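Local coordinates for 4-dehydrase (Streptomyces venezuelae, PDB 2PO3), which probably acts as a pyridoxal-phosphate-dependent aminotransferase on a TDP-linked sugar in the biosynthesis of desosamine, at residues Thr90-Met95 and Thr136-Ala141; Thr103-Arg108 and Glu338-Gln343; Asp264-Asn269 and Leu361-Ala366; Val283-His288 and Val299-Asp304. All coordinates share one frame; numbering follows the deposited sequence.

Interaction 1 of 4, residues Thr90-Met95 and Thr136-Ala141; sequences TGEVIM and TPRTSA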
loop_
_atom_site.group_PDB
_atom_site.type_symbol
_atom_site.label_atom_id
_atom_site.label_comp_id
_atom_site.label_asym_id
_atom_site.label_seq_id
_atom_site.Cartn_x
_atom_site.Cartn_y
_atom_site.Cartn_z
ATOM N N THR A 90 9.042 -15.597 12.857
ATOM C CA THR A 90 8.031 -16.609 13.010
ATOM C C THR A 90 7.443 -16.538 14.404
ATOM O O THR A 90 8.016 -16.032 15.378
ATOM C CB THR A 90 8.628 -18.026 12.816
ATOM O OG1 THR A 90 9.715 -18.202 13.702
ATOM C CG2 THR A 90 9.085 -18.217 11.375
ATOM N N GLY A 91 6.251 -17.077 14.511
ATOM C CA GLY A 91 5.601 -17.136 15.804
ATOM C C GLY A 91 5.236 -15.846 16.503
ATOM O O GLY A 91 4.414 -15.067 16.018
ATOM N N GLU A 92 5.857 -15.672 17.662
ATOM C CA GLU A 92 5.591 -14.552 18.524
ATOM C C GLU A 92 6.544 -13.413 18.459
ATOM O O GLU A 92 7.759 -13.610 18.320
ATOM C CB GLU A 92 5.596 -15.076 19.988
ATOM C CG GLU A 92 4.417 -16.029 20.260
ATOM C CD GLU A 92 4.432 -16.656 21.628
ATOM O OE1 GLU A 92 5.201 -16.345 22.521
ATOM O OE2 GLU A 92 3.519 -17.584 21.729
ATOM N N VAL A 93 5.930 -12.238 18.614
ATOM C CA VAL A 93 6.657 -10.980 18.629
ATOM C C VAL A 93 6.269 -10.147 19.842
ATOM O O VAL A 93 5.117 -9.764 20.062
ATOM C CB VAL A 93 6.589 -10.183 17.336
ATOM C CG1 VAL A 93 7.419 -8.901 17.501
ATOM C CG2 VAL A 93 7.096 -11.031 16.167
ATOM N N ILE A 94 7.262 -9.891 20.654
ATOM C CA ILE A 94 7.001 -9.142 21.833
ATOM C C ILE A 94 7.000 -7.656 21.542
ATOM O O ILE A 94 7.930 -7.136 20.940
ATOM C CB ILE A 94 8.039 -9.487 22.884
ATOM C CG1 ILE A 94 7.813 -10.927 23.365
ATOM C CG2 ILE A 94 7.948 -8.465 24.038
ATOM C CD1 ILE A 94 8.915 -11.475 24.294
ATOM N N MET A 95 5.955 -6.999 22.020
ATOM C CA MET A 95 5.788 -5.578 21.809
ATOM C C MET A 95 4.879 -4.891 22.849
ATOM O O MET A 95 4.060 -5.513 23.552
ATOM C CB MET A 95 5.178 -5.403 20.385
ATOM C CG MET A 95 3.746 -5.974 20.267
ATOM S SD MET A 95 2.902 -5.738 18.648
ATOM C CE MET A 95 3.961 -6.702 17.568
ATOM N N THR A 136 9.353 -16.936 24.934
ATOM C CA THR A 136 8.941 -18.348 24.880
ATOM C C THR A 136 9.686 -19.105 23.780
ATOM O O THR A 136 10.551 -18.503 23.128
ATOM C CB THR A 136 7.420 -18.620 24.835
ATOM O OG1 THR A 136 6.959 -18.672 23.485
ATOM C CG2 THR A 136 6.647 -17.583 25.636
ATOM N N PRO A 137 9.377 -20.413 23.581
ATOM C CA PRO A 137 10.064 -21.146 22.534
ATOM C C PRO A 137 9.644 -20.604 21.165
ATOM O O PRO A 137 10.372 -20.734 20.203
ATOM C CB PRO A 137 9.735 -22.633 22.721
ATOM C CG PRO A 137 9.088 -22.759 24.090
ATOM C CD PRO A 137 8.621 -21.362 24.452
ATOM N N ARG A 138 8.476 -19.950 21.099
ATOM C CA ARG A 138 7.940 -19.360 19.877
ATOM C C ARG A 138 8.420 -17.941 19.544
ATOM O O ARG A 138 8.278 -17.469 18.417
ATOM C CB ARG A 138 6.430 -19.376 19.917
ATOM C CG ARG A 138 5.924 -20.788 20.067
ATOM C CD ARG A 138 4.516 -20.874 20.635
ATOM N NE ARG A 138 4.340 -20.306 21.972
ATOM C CZ ARG A 138 4.488 -20.981 23.107
ATOM N NH1 ARG A 138 4.847 -22.259 23.142
ATOM N NH2 ARG A 138 4.283 -20.345 24.249
ATOM N N THR A 139 8.993 -17.230 20.506
ATOM C CA THR A 139 9.453 -15.877 20.248
ATOM C C THR A 139 10.581 -15.724 19.243
ATOM O O THR A 139 11.646 -16.322 19.384
ATOM C CB THR A 139 9.873 -15.167 21.544
ATOM O OG1 THR A 139 8.951 -15.545 22.541
ATOM C CG2 THR A 139 9.838 -13.646 21.377
ATOM N N SER A 140 10.359 -14.878 18.239
ATOM C CA SER A 140 11.405 -14.623 17.268
ATOM C C SER A 140 11.986 -13.215 17.440
ATOM O O SER A 140 13.132 -12.925 17.078
ATOM C CB SER A 140 10.879 -14.795 15.853
ATOM O OG SER A 140 9.528 -14.382 15.839
ATOM N N ALA A 141 11.176 -12.291 17.976
ATOM C CA ALA A 141 11.655 -10.925 18.111
ATOM C C ALA A 141 10.869 -10.057 19.077
ATOM O O ALA A 141 9.799 -10.405 19.595
ATOM C CB ALA A 141 11.639 -10.241 16.739
HETATM O O HOH W 1 8.816 -18.853 16.040
HETATM O O HOH W 2 6.610 -14.365 23.188
#
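Glu92 and Thr139 pair as parallel neighbours in the seven-stranded mixed sheet of the aminotransferase fold, and the following pair, Val93 with Ala141, is shifted by one residue: a beta bulge between strands 92-96 and 139-145. The tight part is the buried side. Here Ser140 N donates to Glu92 O at 2.9 Å, and Ile94 N binds Ala141 O at 2.8 Å. Val93 turns CG1 anti to its backbone N (chi1 -179°), which lays that methyl 3.5 Å from Ala141 O. The Ile94 side chain passes at a slant over that of Thr139, Ile94 CD1 3.8 Å from Thr139 CG2. Strand 113-117 flanks strand 92-96 with further backbone bonds.

Toward solvent the contact relies on polar ends and water. One water joins Thr90 OG1 to Arg138 O, which also accepts from Glu92 N. The extended Glu92 chain carries its carboxylate over the loop that leads into the partner strand. In one of two modelled conformers of Arg138, NE forms a salt bridge with Glu92 OE2. A second water, donating to Glu92 OE1, accepts from Thr139 OG1. Thr136 OG1 takes the backbone N-H of Arg138 in an ST turn and gives its own proton to Glu92 OE1 at 3.1 Å, 52° above the carboxylate plane.

Interaction 2 of 4, residues Thr103-Arg108 and Glu338-Gln343; sequences TPHALR and EPYRGQ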
loop_
_atom_site.group_PDB
_atom_site.type_symbol
_atom_site.label_atom_id
_atom_site.label_comp_id
_atom_site.label_asym_id
_atom_site.label_seq_id
_atom_site.Cartn_x
_atom_site.Cartn_y
_atom_site.Cartn_z
ATOM N N THR A 103 0.740 -1.421 15.087
ATOM C CA THR A 103 1.876 -2.241 15.489
ATOM C C THR A 103 1.580 -3.739 15.534
ATOM O O THR A 103 2.248 -4.543 14.877
ATOM C CB THR A 103 2.547 -1.681 16.747
ATOM O OG1 THR A 103 2.531 -0.273 16.615
ATOM C CG2 THR A 103 3.964 -2.235 16.939
ATOM N N PRO A 104 0.561 -4.156 16.288
ATOM C CA PRO A 104 0.268 -5.587 16.306
ATOM C C PRO A 104 -0.411 -6.039 15.007
ATOM O O PRO A 104 -0.044 -7.036 14.397
ATOM C CB PRO A 104 -0.731 -5.826 17.452
ATOM C CG PRO A 104 -1.105 -4.473 18.022
ATOM C CD PRO A 104 -0.163 -3.457 17.384
ATOM N N HIS A 105 -1.428 -5.311 14.578
ATOM C CA HIS A 105 -2.156 -5.675 13.380
ATOM C C HIS A 105 -1.288 -5.898 12.163
ATOM O O HIS A 105 -1.569 -6.768 11.360
ATOM C CB HIS A 105 -3.235 -4.653 13.020
ATOM C CG HIS A 105 -4.416 -4.739 13.920
ATOM N ND1 HIS A 105 -4.426 -5.629 14.985
ATOM C CD2 HIS A 105 -5.607 -4.043 13.900
ATOM C CE1 HIS A 105 -5.610 -5.465 15.597
ATOM N NE2 HIS A 105 -6.337 -4.517 14.966
ATOM N N ALA A 106 -0.244 -5.106 12.008
ATOM C CA ALA A 106 0.592 -5.280 10.823
ATOM C C ALA A 106 1.128 -6.692 10.748
ATOM O O ALA A 106 1.211 -7.321 9.677
ATOM C CB ALA A 106 1.762 -4.305 10.862
ATOM N N LEU A 107 1.491 -7.190 11.930
ATOM C CA LEU A 107 2.063 -8.531 11.985
ATOM C C LEU A 107 1.050 -9.630 11.999
ATOM O O LEU A 107 1.300 -10.678 11.440
ATOM C CB LEU A 107 3.049 -8.700 13.140
ATOM C CG LEU A 107 4.114 -7.617 13.077
ATOM C CD1 LEU A 107 5.123 -7.922 14.159
ATOM C CD2 LEU A 107 4.755 -7.557 11.675
ATOM N N ARG A 108 -0.071 -9.359 12.642
ATOM C CA ARG A 108 -1.163 -10.304 12.732
ATOM C C ARG A 108 -1.737 -10.609 11.341
ATOM O O ARG A 108 -2.190 -11.713 11.037
ATOM C CB ARG A 108 -2.251 -9.751 13.659
ATOM C CG ARG A 108 -3.560 -10.534 13.606
ATOM C CD ARG A 108 -3.524 -11.712 14.585
ATOM N NE ARG A 108 -2.531 -12.759 14.270
ATOM C CZ ARG A 108 -2.779 -13.716 13.380
ATOM N NH1 ARG A 108 -3.944 -13.742 12.716
ATOM N NH2 ARG A 108 -1.845 -14.644 13.133
ATOM N N GLU A 338 -9.732 -5.875 19.188
ATOM C CA GLU A 338 -9.865 -7.147 18.474
ATOM C C GLU A 338 -8.745 -7.274 17.465
ATOM O O GLU A 338 -8.308 -6.298 16.886
ATOM C CB GLU A 338 -11.207 -7.337 17.774
ATOM C CG GLU A 338 -12.367 -7.154 18.769
ATOM C CD GLU A 338 -12.574 -8.397 19.595
ATOM O OE1 GLU A 338 -12.026 -9.481 19.377
ATOM O OE2 GLU A 338 -13.377 -8.171 20.594
ATOM N N PRO A 339 -8.260 -8.480 17.269
ATOM C CA PRO A 339 -8.802 -9.640 17.967
ATOM C C PRO A 339 -8.081 -9.957 19.291
ATOM O O PRO A 339 -8.221 -11.085 19.754
ATOM C CB PRO A 339 -8.414 -10.761 16.962
ATOM C CG PRO A 339 -7.047 -10.370 16.386
ATOM C CD PRO A 339 -7.054 -8.842 16.440
ATOM N N TYR A 340 -7.302 -9.036 19.914
ATOM C CA TYR A 340 -6.554 -9.350 21.157
ATOM C C TYR A 340 -7.383 -9.383 22.409
ATOM O O TYR A 340 -7.065 -10.080 23.376
ATOM C CB TYR A 340 -5.275 -8.474 21.369
ATOM C CG TYR A 340 -4.669 -8.204 20.030
ATOM C CD1 TYR A 340 -4.762 -6.943 19.443
ATOM C CD2 TYR A 340 -4.084 -9.255 19.321
ATOM C CE1 TYR A 340 -4.241 -6.724 18.167
ATOM C CE2 TYR A 340 -3.570 -9.049 18.040
ATOM C CZ TYR A 340 -3.654 -7.779 17.463
ATOM O OH TYR A 340 -3.133 -7.583 16.201
ATOM N N ARG A 341 -8.426 -8.573 22.334
ATOM C CA ARG A 341 -9.369 -8.369 23.391
ATOM C C ARG A 341 -9.830 -9.653 24.037
ATOM O O ARG A 341 -10.338 -10.548 23.375
ATOM C CB ARG A 341 -10.568 -7.679 22.812
ATOM C CG ARG A 341 -11.633 -7.526 23.866
ATOM C CD ARG A 341 -12.751 -6.611 23.403
ATOM N NE ARG A 341 -13.395 -5.918 24.517
ATOM C CZ ARG A 341 -12.908 -4.837 25.145
ATOM N NH1 ARG A 341 -11.756 -4.249 24.811
ATOM N NH2 ARG A 341 -13.604 -4.312 26.160
ATOM N N GLY A 342 -9.670 -9.758 25.347
ATOM C CA GLY A 342 -10.139 -10.956 26.017
ATOM C C GLY A 342 -9.257 -12.187 25.961
ATOM O O GLY A 342 -9.603 -13.233 26.498
ATOM N N GLN A 343 -8.126 -12.068 25.302
ATOM C CA GLN A 343 -7.238 -13.189 25.249
ATOM C C GLN A 343 -6.272 -13.038 26.410
ATOM O O GLN A 343 -6.198 -11.985 27.033
ATOM C CB GLN A 343 -6.588 -13.330 23.875
ATOM C CG GLN A 343 -7.681 -13.581 22.811
ATOM C CD GLN A 343 -7.101 -13.787 21.420
ATOM O OE1 GLN A 343 -7.754 -14.394 20.549
ATOM N NE2 GLN A 343 -5.876 -13.303 21.193
#
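His105 meets Tyr340 at the surface of helix 102-109, its imidazole edge facing the loop 338-343. From CB the chain sets CG anti to the carbonyl carbon (chi1 -74°), and CG comes within 3.9 Å of Tyr340 OH. ND1 and Tyr340 OH share a hydrogen bond of 2.6 Å, with the hydroxyl near the ring plane. CE1 lies 3.2 Å from Tyr340 CE1 and 3.1 Å from Glu338 O, and also approaches Pro339 CD; NE2 is 3.3 Å from Glu338 O. The His105 and Tyr340 rings meet rim to rim, their planes 41° apart. Tyr340 OH is also lined by the helix, with Pro104 CB at 3.2 Å and Arg108 CB at 3.5 Å. A cis peptide precedes Pro339, whose CD lies above the rim of one face of the Tyr340 ring.

An alanine at His105 would probably leave Tyr340 OH without this hydrogen-bonding mate and open a gap beside Pro339.

Phe227 of the second subunit packs on His105, while Arg108 NH1 binds Pro236 O of that subunit. Thr103, on the same helix, touches the bound ligand. Phe116 of strand 113-117 packs edge-to-face with Tyr340, and Pro114 touches Tyr340 and Pro104; helix 102-109 and the loop before helix 349-355 thus meet beside that strand.

Interaction 3 of 4, residues Asp264-Asn269 and Leu361-Ala366; sequences DRNRRN and LPTGTA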
loop_
_atom_site.group_PDB
_atom_site.type_symbol
_atom_site.label_atom_id
_atom_site.label_comp_id
_atom_site.label_asym_id
_atom_site.label_seq_id
_atom_site.Cartn_x
_atom_site.Cartn_y
_atom_site.Cartn_z
ATOM N N ASP A 264 10.309 23.636 14.703
ATOM C CA ASP A 264 10.403 24.894 15.405
ATOM C C ASP A 264 9.057 25.290 15.892
ATOM O O ASP A 264 8.936 25.653 17.057
ATOM C CB ASP A 264 10.919 26.034 14.519
ATOM C CG ASP A 264 12.404 25.958 14.363
ATOM O OD1 ASP A 264 13.121 25.368 15.158
ATOM O OD2 ASP A 264 12.830 26.550 13.271
ATOM N N ARG A 265 8.075 25.223 14.993
ATOM C CA ARG A 265 6.742 25.602 15.429
ATOM C C ARG A 265 6.259 24.647 16.493
ATOM O O ARG A 265 5.647 25.070 17.461
ATOM C CB ARG A 265 5.685 25.746 14.328
ATOM C CG ARG A 265 4.362 26.224 14.937
ATOM C CD ARG A 265 4.131 27.727 14.794
ATOM N NE ARG A 265 3.943 28.025 13.377
ATOM C CZ ARG A 265 2.795 28.423 12.858
ATOM N NH1 ARG A 265 1.721 28.596 13.630
ATOM N NH2 ARG A 265 2.726 28.647 11.542
ATOM N N ASN A 266 6.552 23.366 16.290
ATOM C CA ASN A 266 6.145 22.367 17.253
ATOM C C ASN A 266 6.721 22.676 18.627
ATOM O O ASN A 266 6.093 22.579 19.674
ATOM C CB ASN A 266 6.645 20.981 16.814
ATOM C CG ASN A 266 5.820 20.354 15.704
ATOM O OD1 ASN A 266 4.820 20.912 15.231
ATOM N ND2 ASN A 266 6.239 19.180 15.290
ATOM N N ARG A 267 7.977 23.036 18.658
ATOM C CA ARG A 267 8.585 23.328 19.934
ATOM C C ARG A 267 7.971 24.558 20.607
ATOM O O ARG A 267 7.776 24.678 21.830
ATOM C CB ARG A 267 10.074 23.554 19.735
ATOM C CG ARG A 267 10.842 22.308 19.345
ATOM C CD ARG A 267 12.291 22.697 19.126
ATOM N NE ARG A 267 13.211 21.580 19.073
ATOM C CZ ARG A 267 14.335 21.742 18.396
ATOM N NH1 ARG A 267 14.571 22.907 17.788
ATOM N NH2 ARG A 267 15.221 20.737 18.328
ATOM N N ARG A 268 7.679 25.531 19.776
ATOM C CA ARG A 268 7.114 26.736 20.274
ATOM C C ARG A 268 5.705 26.429 20.783
ATOM O O ARG A 268 5.325 26.829 21.890
ATOM C CB ARG A 268 7.224 27.786 19.160
ATOM C CG ARG A 268 6.304 29.002 19.262
ATOM C CD ARG A 268 6.731 30.141 18.332
ATOM N NE ARG A 268 7.174 29.689 17.008
ATOM C CZ ARG A 268 6.485 29.852 15.864
ATOM N NH1 ARG A 268 5.290 30.462 15.814
ATOM N NH2 ARG A 268 7.012 29.376 14.736
ATOM N N ASN A 269 4.942 25.696 19.980
ATOM C CA ASN A 269 3.610 25.359 20.407
ATOM C C ASN A 269 3.652 24.627 21.735
ATOM O O ASN A 269 2.789 24.778 22.595
ATOM C CB ASN A 269 2.902 24.445 19.388
ATOM C CG ASN A 269 2.429 25.226 18.196
ATOM O OD1 ASN A 269 2.594 26.442 18.179
ATOM N ND2 ASN A 269 1.869 24.544 17.198
ATOM N N LEU A 361 -3.423 17.088 21.888
ATOM C CA LEU A 361 -3.980 18.386 21.478
ATOM C C LEU A 361 -3.474 18.895 20.116
ATOM O O LEU A 361 -2.362 18.582 19.709
ATOM C CB LEU A 361 -3.547 19.387 22.569
ATOM C CG LEU A 361 -3.890 18.891 23.979
ATOM C CD1 LEU A 361 -3.340 19.848 25.014
ATOM C CD2 LEU A 361 -5.406 18.835 24.140
ATOM N N PRO A 362 -4.241 19.695 19.399
ATOM C CA PRO A 362 -3.828 20.228 18.086
ATOM C C PRO A 362 -2.504 20.995 18.072
ATOM O O PRO A 362 -2.227 21.837 18.933
ATOM C CB PRO A 362 -4.935 21.169 17.663
ATOM C CG PRO A 362 -6.101 20.767 18.540
ATOM C CD PRO A 362 -5.465 20.371 19.843
ATOM N N THR A 363 -1.671 20.686 17.082
ATOM C CA THR A 363 -0.355 21.306 16.894
ATOM C C THR A 363 0.016 21.471 15.413
ATOM O O THR A 363 -0.859 21.436 14.536
ATOM C CB THR A 363 0.800 20.835 17.840
ATOM O OG1 THR A 363 1.912 21.732 17.876
ATOM C CG2 THR A 363 1.245 19.382 17.604
ATOM N N GLY A 364 1.303 21.669 15.149
ATOM C CA GLY A 364 1.796 21.859 13.797
ATOM C C GLY A 364 1.656 23.322 13.377
ATOM O O GLY A 364 1.232 24.181 14.147
ATOM N N THR A 365 2.006 23.583 12.107
ATOM C CA THR A 365 1.954 24.903 11.522
ATOM C C THR A 365 0.581 25.492 11.424
ATOM O O THR A 365 0.427 26.694 11.208
ATOM C CB THR A 365 2.773 24.997 10.248
ATOM O OG1 THR A 365 2.169 24.194 9.234
ATOM C CG2 THR A 365 4.176 24.525 10.643
ATOM N N ALA A 366 -0.427 24.661 11.613
ATOM C CA ALA A 366 -1.777 25.182 11.568
ATOM C C ALA A 366 -2.152 25.875 12.894
ATOM O O ALA A 366 -3.080 26.670 12.971
ATOM C CB ALA A 366 -2.767 24.065 11.242
HETATM O O HOH W 3 3.914 20.643 19.333
#
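Thr363 OG1 is gripped by two partners: Asn269 ND2 donates to it at 2.9 Å, and a water accepts its proton at 2.7 Å. The amide bond is fairly straight, 162° at the hydrogen, and the hydroxyl oxygen lies in the amide plane of Asn269. With OG1 anti to the backbone N (chi1 -163°), Thr363 presents its hydroxyl to the helix. The same water donates to Asn266 O, which gives the threonine a second, water-mediated link to the helix, this one to its backbone. Asn269 ND2 also makes a weak bond to Gly364 O at 3.1 Å, and another weak one to Ile367 O. Nearby, Asn266 OD1 rests 3.5 Å from Gly364 CA, while its ND2 is bound by Asn295 O.

Arg265 packs differently. Its chain, bent at the second and third torsions, lays the guanidinium flat against the backbone: Thr365 CA sits 3.8 Å above the centre of one face, and Thr365 O lies over that group as well, 3.0 Å from NH2 but at an angle too poor for a hydrogen bond. NH1 finds a weak bond at Ile367 O. An alanine at Arg265 would probably uncover the backbone of Thr365 and deprive Ile367 O of this donor, although CB would remain beside Thr365 CG2.

These contacts fasten helix 246-276 to the loop between strand 358-361 and helix 369-394. No charge pair is among the contacts described, so neutral hydrogen bonds and the flat-lying guanidinium probably set how the loop lies on the helix.

Interaction 4 of 4, residues Val283-His288 and Val299-Asp304; sequences VLVADH and VIVEID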
loop_
_atom_site.group_PDB
_atom_site.type_symbol
_atom_site.label_atom_id
_atom_site.label_comp_id
_atom_site.label_asym_id
_atom_site.label_seq_id
_atom_site.Cartn_x
_atom_site.Cartn_y
_atom_site.Cartn_z
ATOM N N VAL A 283 -3.635 18.064 35.647
ATOM C CA VAL A 283 -3.411 18.159 34.199
ATOM C C VAL A 283 -1.915 18.297 34.002
ATOM O O VAL A 283 -1.271 19.200 34.561
ATOM C CB VAL A 283 -4.079 19.334 33.499
ATOM C CG1 VAL A 283 -3.736 19.243 32.021
ATOM C CG2 VAL A 283 -5.591 19.370 33.674
ATOM N N LEU A 284 -1.329 17.410 33.242
ATOM C CA LEU A 284 0.100 17.561 33.068
ATOM C C LEU A 284 0.552 17.381 31.668
ATOM O O LEU A 284 0.194 16.406 30.996
ATOM C CB LEU A 284 0.960 16.620 33.890
ATOM C CG LEU A 284 0.143 15.511 34.486
ATOM C CD1 LEU A 284 0.970 14.242 34.374
ATOM C CD2 LEU A 284 -0.121 15.869 35.945
ATOM N N VAL A 285 1.370 18.345 31.271
ATOM C CA VAL A 285 1.926 18.326 29.917
ATOM C C VAL A 285 3.077 17.297 29.823
ATOM O O VAL A 285 4.056 17.344 30.576
ATOM C CB VAL A 285 2.302 19.755 29.473
ATOM C CG1 VAL A 285 2.646 19.848 27.993
ATOM C CG2 VAL A 285 1.218 20.782 29.796
ATOM N N ALA A 286 2.981 16.334 28.921
ATOM C CA ALA A 286 4.029 15.346 28.837
ATOM C C ALA A 286 5.367 15.950 28.401
ATOM O O ALA A 286 5.462 16.574 27.343
ATOM C CB ALA A 286 3.584 14.329 27.816
ATOM N N ASP A 287 6.399 15.736 29.213
ATOM C CA ASP A 287 7.747 16.255 28.982
ATOM C C ASP A 287 8.592 15.350 28.095
ATOM O O ASP A 287 9.487 14.652 28.578
ATOM C CB ASP A 287 8.477 16.434 30.342
ATOM C CG ASP A 287 9.411 17.623 30.468
ATOM O OD1 ASP A 287 9.579 18.460 29.588
ATOM O OD2 ASP A 287 10.000 17.682 31.654
ATOM N N HIS A 288 8.310 15.366 26.791
ATOM C CA HIS A 288 9.040 14.517 25.844
ATOM C C HIS A 288 10.539 14.722 25.886
ATOM O O HIS A 288 11.305 13.789 25.684
ATOM C CB HIS A 288 8.553 14.726 24.403
ATOM C CG HIS A 288 7.091 14.441 24.159
ATOM N ND1 HIS A 288 6.386 13.478 24.889
ATOM C CD2 HIS A 288 6.225 14.987 23.236
ATOM C CE1 HIS A 288 5.134 13.457 24.415
ATOM N NE2 HIS A 288 4.999 14.360 23.419
ATOM N N VAL A 299 1.362 16.752 21.050
ATOM C CA VAL A 299 1.269 17.487 22.293
ATOM C C VAL A 299 0.396 16.638 23.195
ATOM O O VAL A 299 -0.789 16.481 22.918
ATOM C CB VAL A 299 0.643 18.852 22.089
ATOM C CG1 VAL A 299 0.434 19.508 23.439
ATOM C CG2 VAL A 299 1.573 19.709 21.234
ATOM N N ILE A 300 0.963 16.052 24.238
ATOM C CA ILE A 300 0.160 15.192 25.089
ATOM C C ILE A 300 0.061 15.657 26.531
ATOM O O ILE A 300 1.038 16.126 27.111
ATOM C CB ILE A 300 0.706 13.749 25.066
ATOM C CG1 ILE A 300 -0.113 12.873 24.118
ATOM C CG2 ILE A 300 0.493 13.112 26.435
ATOM C CD1 ILE A 300 0.534 12.561 22.797
ATOM N N VAL A 301 -1.130 15.527 27.106
ATOM C CA VAL A 301 -1.361 15.877 28.504
ATOM C C VAL A 301 -1.991 14.667 29.164
ATOM O O VAL A 301 -2.648 13.858 28.507
ATOM C CB VAL A 301 -2.301 17.048 28.782
ATOM C CG1 VAL A 301 -1.821 18.274 28.045
ATOM C CG2 VAL A 301 -3.688 16.703 28.264
ATOM N N GLU A 302 -1.785 14.553 30.467
ATOM C CA GLU A 302 -2.385 13.481 31.176
ATOM C C GLU A 302 -3.371 14.174 32.066
ATOM O O GLU A 302 -3.030 15.161 32.708
ATOM C CB GLU A 302 -1.387 12.785 32.074
ATOM C CG GLU A 302 -0.448 11.959 31.210
ATOM C CD GLU A 302 0.579 11.270 32.054
ATOM O OE1 GLU A 302 1.785 11.423 31.931
ATOM O OE2 GLU A 302 0.024 10.501 32.940
ATOM N N ILE A 303 -4.578 13.635 32.070
ATOM C CA ILE A 303 -5.687 14.095 32.875
ATOM C C ILE A 303 -5.863 13.119 34.076
ATOM O O ILE A 303 -6.187 11.941 33.863
ATOM C CB ILE A 303 -6.985 14.083 32.063
ATOM C CG1 ILE A 303 -6.882 15.061 30.900
ATOM C CG2 ILE A 303 -8.167 14.470 32.978
ATOM C CD1 ILE A 303 -6.199 16.318 31.384
ATOM N N ASP A 304 -5.655 13.575 35.315
ATOM C CA ASP A 304 -5.824 12.733 36.514
ATOM C C ASP A 304 -7.260 12.856 37.029
ATOM O O ASP A 304 -7.597 13.831 37.692
ATOM C CB ASP A 304 -4.901 13.169 37.663
ATOM C CG ASP A 304 -4.732 12.128 38.745
ATOM O OD1 ASP A 304 -3.653 11.929 39.260
ATOM O OD2 ASP A 304 -5.818 11.429 39.030
HETATM O O HOH W 4 3.657 16.919 25.034
#
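Leu284 and Glu302 form the hydrogen-bonded pair of this antiparallel contact: Leu284 N donates to Glu302 O at 2.9 Å, and Glu302 N returns the bond to Leu284 O at 2.8 Å. A third backbone bond, Ala286 N to Ile300 O at 2.7 Å, is close to straight at 171°. Between these rungs Val301 CA directs a CA-H...O contact at Leu284 O.

Val283 with Ile303 and Val285 with Val301 are the non-hydrogen-bonded pairs, and the four residues share one face. Strands 283-285 and 299-303 are neighbours in a three-stranded antiparallel sheet completed by strand 358-361, so that 299-303 is the central strand; helix 246-276 reaches Val285 through His270.

Apolar contacts follow the pairing. Val283 and Ile303 point the same way, CG2 of the valine 3.9 Å from CD1 of the isoleucine. On the face of Leu284 and Glu302, Leu284 CD1 lies 3.6 Å from Glu302 CB, the two side chains crossing obliquely. Just past the end of strand 283-285, Ala286 CB touches Ile300 CG2, also at 3.6 Å.

The polar ends find partners beyond the two strands. Glu302 OE2 forms a salt bridge with Arg357, and His288 ND1 bonds to Arg150. Past the last rung, a water donates to Ala286 O and accepts from Ile300 N.

Overall arrangement
The four contacts fall into two neighbouring pairs in two parts of the fold. Interactions 1 and 2, centres 14 Å apart, meet where Met95 SD packs on Pro104 CA at 3.5 Å, strand 92-96 leading on to helix 102-109. Interactions 3 and 4, centres 15 Å apart, meet where Leu361 pairs with strand 299-303: Leu361 N probably donates to Val299 O at 2.9 Å. Between the pairs the nearest atoms are about 14 Å apart, between interactions 2 and 4. A bound cofactor-sugar adduct touches Thr103 of interaction 2, and the Ile300 side chain is about 9 Å from a bound adduct. Asn266 of interaction 3 is about 9 Å, side chain to side chain, from Lys200, the predicted cofactor lysine.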